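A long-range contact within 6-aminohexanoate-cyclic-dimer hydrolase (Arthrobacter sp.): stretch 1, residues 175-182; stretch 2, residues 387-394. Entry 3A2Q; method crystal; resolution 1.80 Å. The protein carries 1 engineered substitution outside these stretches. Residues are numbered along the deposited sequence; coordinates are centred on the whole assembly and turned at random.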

ATOM      1  N   VAL A 175       1.414  -1.302  -0.780  1.00 23.67           N
ATOM      2  CA  VAL A 175       1.116  -0.315   0.257  1.00 20.55           C
ATOM      3  C   VAL A 175       2.219  -0.447   1.308  1.00 19.05           C
ATOM      4  O   VAL A 175       2.817   0.541   1.736  1.00 21.18           O
ATOM      5  N   ARG A 176       2.499  -1.683   1.701  1.00 18.94           N
ATOM      6  CA  ARG A 176       3.517  -1.953   2.702  1.00 20.39           C
ATOM      7  C   ARG A 176       4.918  -1.534   2.269  1.00 20.48           C
ATOM      8  O   ARG A 176       5.673  -0.988   3.068  1.00 20.82           O
ATOM      9  N   ILE A 177       5.264  -1.768   1.007  1.00 21.86           N
ATOM     10  CA  ILE A 177       6.594  -1.400   0.517  1.00 19.42           C
ATOM     11  C   ILE A 177       6.822   0.115   0.587  1.00 22.02           C
ATOM     12  O   ILE A 177       7.802   0.568   1.180  1.00 21.65           O
ATOM     13  N   PRO A 178       5.927   0.920  -0.013  1.00 21.29           N
ATOM     14  CA  PRO A 178       6.122   2.372   0.052  1.00 24.86           C
ATOM     15  C   PRO A 178       6.142   2.874   1.496  1.00 23.91           C
ATOM     16  O   PRO A 178       6.823   3.847   1.806  1.00 24.47           O
ATOM     17  N   ALA A 179       5.379   2.220   2.373  1.00 25.30           N
ATOM     18  CA  ALA A 179       5.340   2.615   3.779  1.00 22.20           C
ATOM     19  C   ALA A 179       6.701   2.353   4.415  1.00 22.70           C
ATOM     20  O   ALA A 179       7.230   3.197   5.128  1.00 20.71           O
ATOM     21  N   SER A 180       7.262   1.177   4.154  1.00 20.75           N
ATOM     22  CA  SER A 180       8.570   0.821   4.698  1.00 20.48           C
ATOM     23  C   SER A 180       9.636   1.809   4.211  1.00 23.74           C
ATOM     24  O   SER A 180      10.410   2.365   4.997  1.00 22.44           O
ATOM     25  N   VAL A 181       9.653   2.023   2.901  1.00 21.04           N
ATOM     26  CA  VAL A 181      10.620   2.912   2.260  1.00 23.82           C
ATOM     27  C   VAL A 181      10.480   4.385   2.640  1.00 22.86           C
ATOM     28  O   VAL A 181      11.476   5.111   2.677  1.00 25.89           O
ATOM     29  N   CYS A 182       9.255   4.821   2.936  1.00 24.75           N
ATOM     30  CA  CYS A 182       9.001   6.216   3.286  1.00 23.93           C
ATOM     31  C   CYS A 182       8.800   6.514   4.767  1.00 26.98           C
ATOM     32  O   CYS A 182       8.500   7.646   5.138  1.00 26.96           O
ATOM     33  N   PRO A 387      11.061  -8.344   8.444  1.00 21.29           N
ATOM     34  CA  PRO A 387      11.288  -7.051   7.786  1.00 21.83           C
ATOM     35  C   PRO A 387      10.248  -6.864   6.687  1.00 19.93           C
ATOM     36  O   PRO A 387       9.797  -7.843   6.101  1.00 23.05           O
ATOM     37  N   THR A 388       9.852  -5.626   6.408  1.00 19.69           N
ATOM     38  CA  THR A 388       8.875  -5.409   5.349  1.00 21.28           C
ATOM     39  C   THR A 388       9.577  -5.625   4.007  1.00 24.18           C
ATOM     40  O   THR A 388       9.047  -6.310   3.134  1.00 21.38           O
ATOM     41  N   VAL A 389      10.764  -5.040   3.847  1.00 23.60           N
ATOM     42  CA  VAL A 389      11.536  -5.213   2.613  1.00 23.45           C
ATOM     43  C   VAL A 389      12.843  -5.928   2.954  1.00 25.86           C
ATOM     44  O   VAL A 389      13.246  -5.966   4.120  1.00 28.00           O
ATOM     45  N   THR A 390      13.512  -6.488   1.949  1.00 25.03           N
ATOM     46  CA  THR A 390      14.732  -7.254   2.205  1.00 22.66           C
ATOM     47  C   THR A 390      16.051  -6.626   1.779  1.00 21.84           C
ATOM     48  O   THR A 390      17.106  -7.253   1.914  1.00 23.35           O
ATOM     49  N   ARG A 391      15.994  -5.396   1.279  1.00 22.07           N
ATOM     50  CA  ARG A 391      17.186  -4.695   0.816  1.00 22.99           C
ATOM     51  C   ARG A 391      17.147  -3.213   1.144  1.00 26.24           C
ATOM     52  O   ARG A 391      16.117  -2.677   1.554  1.00 23.00           O
ATOM     53  N   GLN A 392      18.283  -2.553   0.942  1.00 28.06           N
ATOM     54  CA  GLN A 392      18.392  -1.120   1.159  1.00 25.34           C
ATOM     55  C   GLN A 392      17.548  -0.482   0.058  1.00 26.41           C
ATOM     56  O   GLN A 392      17.294  -1.106  -0.968  1.00 28.63           O
ATOM     57  N   THR A 393      17.113   0.754   0.264  1.00 25.16           N
ATOM     58  CA  THR A 393      16.282   1.424  -0.730  1.00 24.61           C
ATOM     59  C   THR A 393      17.063   1.776  -1.997  1.00 27.31           C
ATOM     60  O   THR A 393      18.140   2.367  -1.935  1.00 26.09           O
ATOM     61  N   PRO A 394      16.533   1.387  -3.166  1.00 26.63           N
ATOM     62  CA  PRO A 394      17.184   1.664  -4.450  1.00 28.61           C
ATOM     63  C   PRO A 394      17.209   3.141  -4.834  1.00 28.81           C
ATOM     64  O   PRO A 394      16.380   3.930  -4.383  1.00 26.09           O
TER

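The first stretch is helical from R176 onward, as the backbone hydrogen bonds S180 N to R176 O (2.9 Å) and V181 N to I177 O (2.9 Å) attest, whereas the contacting part of the second stretch is irregular. The two segments are distant in sequence, any two touching residues being at least 208 positions apart, and together they bury 290 Å² against each other. No direct hydrogen bond crosses between them, so the contact rests on side-chain packing and one bridging water.

T388 has the largest covered area, 56 Å². Its CA-to-CB bond points toward the helix, and T388 CA lies 6.3 Å from S180 CA. With chi1 at -57° (m), CG2 reaches the helical turn between R176 and S180: T388 CG2 lies 3.5 Å from R176 O and 3.9 Å from R176 CB. The carbonyl oxygen is already the acceptor for S180 N, so the methyl packs against a backbone group engaged within its own helix. One turn along, T388 CB meets S180 CB at 3.7 Å, a carbon-to-carbon approach. The hydroxyl OG1 of T388 takes no part in a hydrogen bond across the contact; it is satisfied elsewhere in the structure. R176 likewise offers its near end to this contact: its CB is directed toward the second stretch, but the chain (m, t, m for chi1 to chi3) leads the guanidinium away, to partners elsewhere.

V389 follows with 54 Å² covered and also points toward the helix, in the m rotamer (chi1 -60°). V389 CG1 lies 4.2 Å from I177 CG2, an apolar contact at a loose van der Waals distance, and both methyls pack on the serine: S180 OG is 3.7 Å from V389 CG2 and 3.9 Å from V389 CG1. These serine pairs are packing, since a methyl carbon offers no conventional hydrogen-bond donor, and the serine hydroxyl finds its hydrogen bonding elsewhere. S180, in the t rotamer (175°), therefore touches both neighbours, with CB and OG each 3.7 Å from T388 CB and OG also 3.7 Å from V389 CG2. I177 (m, t) has its CA-to-CB bond sideways to the second stretch, yet its CG2 still reaches V389.

V181 contributes 51 Å² at the other end of the contact. Its CB also points sideways, and the t rotamer (171°) sets V181 CG1 3.7 Å from T393 CG2; the CA-to-CB bond of T393 is directed toward the helix. T393 (m, -63°) also brings OG1 to 3.9 Å from V181 CG1, and this hydroxyl donates to water 1. That water accepts from T393 OG1 at 2.6 Å and donates to V181 O at 2.7 Å, so its directions are fixed and it links the same two residues whose methyls touch.

Between V389 and T393 the chain swings clear: the side chains of T390, R391 and Q392 are out of reach of the first stretch. There R391 NE donates to Q392 O at 2.8 Å (150°), a bond local to the second stretch.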

ATOM      1  CB  VAL A 175      -0.260  -0.549   0.934  1.00 20.40           C
ATOM      2  CG1 VAL A 175      -0.281   0.097   2.317  1.00 20.59           C
ATOM      3  CG2 VAL A 175      -1.365   0.051   0.081  1.00 22.56           C
ATOM      4  CB  ARG A 176       3.501  -3.439   3.070  1.00 18.85           C
ATOM      5  CG  ARG A 176       2.246  -3.862   3.836  1.00 20.59           C
ATOM      6  CD  ARG A 176       2.093  -5.386   3.805  1.00 20.70           C
ATOM      7  NE  ARG A 176       1.674  -5.828   2.478  1.00 21.51           N
ATOM      8  CZ  ARG A 176       1.819  -7.066   2.012  1.00 17.72           C
ATOM      9  NH1 ARG A 176       2.384  -8.007   2.761  1.00 19.37           N
ATOM     10  NH2 ARG A 176       1.402  -7.363   0.787  1.00 21.70           N
ATOM     11  CB  ILE A 177       6.822  -1.943  -0.923  1.00 18.13           C
ATOM     12  CG1 ILE A 177       6.849  -3.475  -0.877  1.00 21.14           C
ATOM     13  CG2 ILE A 177       8.146  -1.427  -1.485  1.00 21.37           C
ATOM     14  CD1 ILE A 177       6.796  -4.171  -2.220  1.00 21.09           C
ATOM     15  CB  PRO A 178       4.935   2.925  -0.735  1.00 25.56           C
ATOM     16  CG  PRO A 178       4.610   1.818  -1.694  1.00 29.84           C
ATOM     17  CD  PRO A 178       4.773   0.579  -0.861  1.00 24.37           C
ATOM     18  CB  ALA A 179       4.249   1.828   4.532  1.00 21.93           C
ATOM     19  CB  SER A 180       8.950  -0.596   4.252  1.00 18.56           C
ATOM     20  OG  SER A 180      10.264  -0.943   4.675  1.00 18.19           O
ATOM     21  CB  VAL A 181      10.519   2.770   0.720  1.00 25.73           C
ATOM     22  CG1 VAL A 181      11.361   3.843   0.016  1.00 26.25           C
ATOM     23  CG2 VAL A 181      10.955   1.380   0.314  1.00 25.11           C
ATOM     24  CB  CYS A 182       7.803   6.743   2.496  1.00 26.38           C
ATOM     25  SG  CYS A 182       8.097   6.770   0.712  1.00 26.17           S
ATOM     26  CB  PRO A 387      12.701  -7.195   7.210  1.00 23.30           C
ATOM     27  CG  PRO A 387      13.345  -8.217   8.104  1.00 24.55           C
ATOM     28  CD  PRO A 387      12.245  -9.212   8.354  1.00 22.87           C
ATOM     29  CB  THR A 388       8.279  -3.994   5.405  1.00 23.27           C
ATOM     30  OG1 THR A 388       7.694  -3.777   6.690  1.00 23.45           O
ATOM     31  CG2 THR A 388       7.187  -3.831   4.342  1.00 20.14           C
ATOM     32  CB  VAL A 389      11.818  -3.865   1.908  1.00 24.80           C
ATOM     33  CG1 VAL A 389      10.504  -3.194   1.550  1.00 26.99           C
ATOM     34  CG2 VAL A 389      12.664  -2.963   2.794  1.00 28.60           C
ATOM     35  CB  THR A 390      14.652  -8.633   1.537  1.00 23.44           C
ATOM     36  OG1 THR A 390      14.869  -8.492   0.125  1.00 26.41           O
ATOM     37  CG2 THR A 390      13.281  -9.253   1.764  1.00 22.03           C
ATOM     38  CB  ARG A 391      17.304  -4.832  -0.699  1.00 23.86           C
ATOM     39  CG  ARG A 391      16.069  -4.313  -1.429  1.00 20.97           C
ATOM     40  CD  ARG A 391      16.340  -4.053  -2.902  1.00 24.36           C
ATOM     41  NE  ARG A 391      17.315  -2.981  -3.088  1.00 26.11           N
ATOM     42  CZ  ARG A 391      17.835  -2.647  -4.265  1.00 35.57           C
ATOM     43  NH1 ARG A 391      17.471  -3.301  -5.361  1.00 25.15           N
ATOM     44  NH2 ARG A 391      18.721  -1.661  -4.345  1.00 35.47           N
ATOM     45  CB  GLN A 392      19.852  -0.681   1.024  1.00 28.19           C
ATOM     46  CG  GLN A 392      20.783  -1.220   2.115  1.00 24.86           C
ATOM     47  CD  GLN A 392      20.628  -0.476   3.434  1.00 30.82           C
ATOM     48  OE1 GLN A 392      20.624   0.754   3.464  1.00 31.60           O
ATOM     49  NE2 GLN A 392      20.514  -1.219   4.529  1.00 29.37           N
ATOM     50  CB  THR A 393      15.643   2.677  -0.115  1.00 27.40           C
ATOM     51  OG1 THR A 393      14.773   2.270   0.948  1.00 27.14           O
ATOM     52  CG2 THR A 393      14.843   3.458  -1.156  1.00 26.59           C
ATOM     53  CB  PRO A 394      16.370   0.830  -5.444  1.00 32.56           C
ATOM     54  CG  PRO A 394      15.021   0.721  -4.791  1.00 32.05           C
ATOM     55  CD  PRO A 394      15.365   0.504  -3.344  1.00 26.33           C
TER
HETATM   56  O   HOH W   1      13.881   3.840   2.875  1.00 22.58           O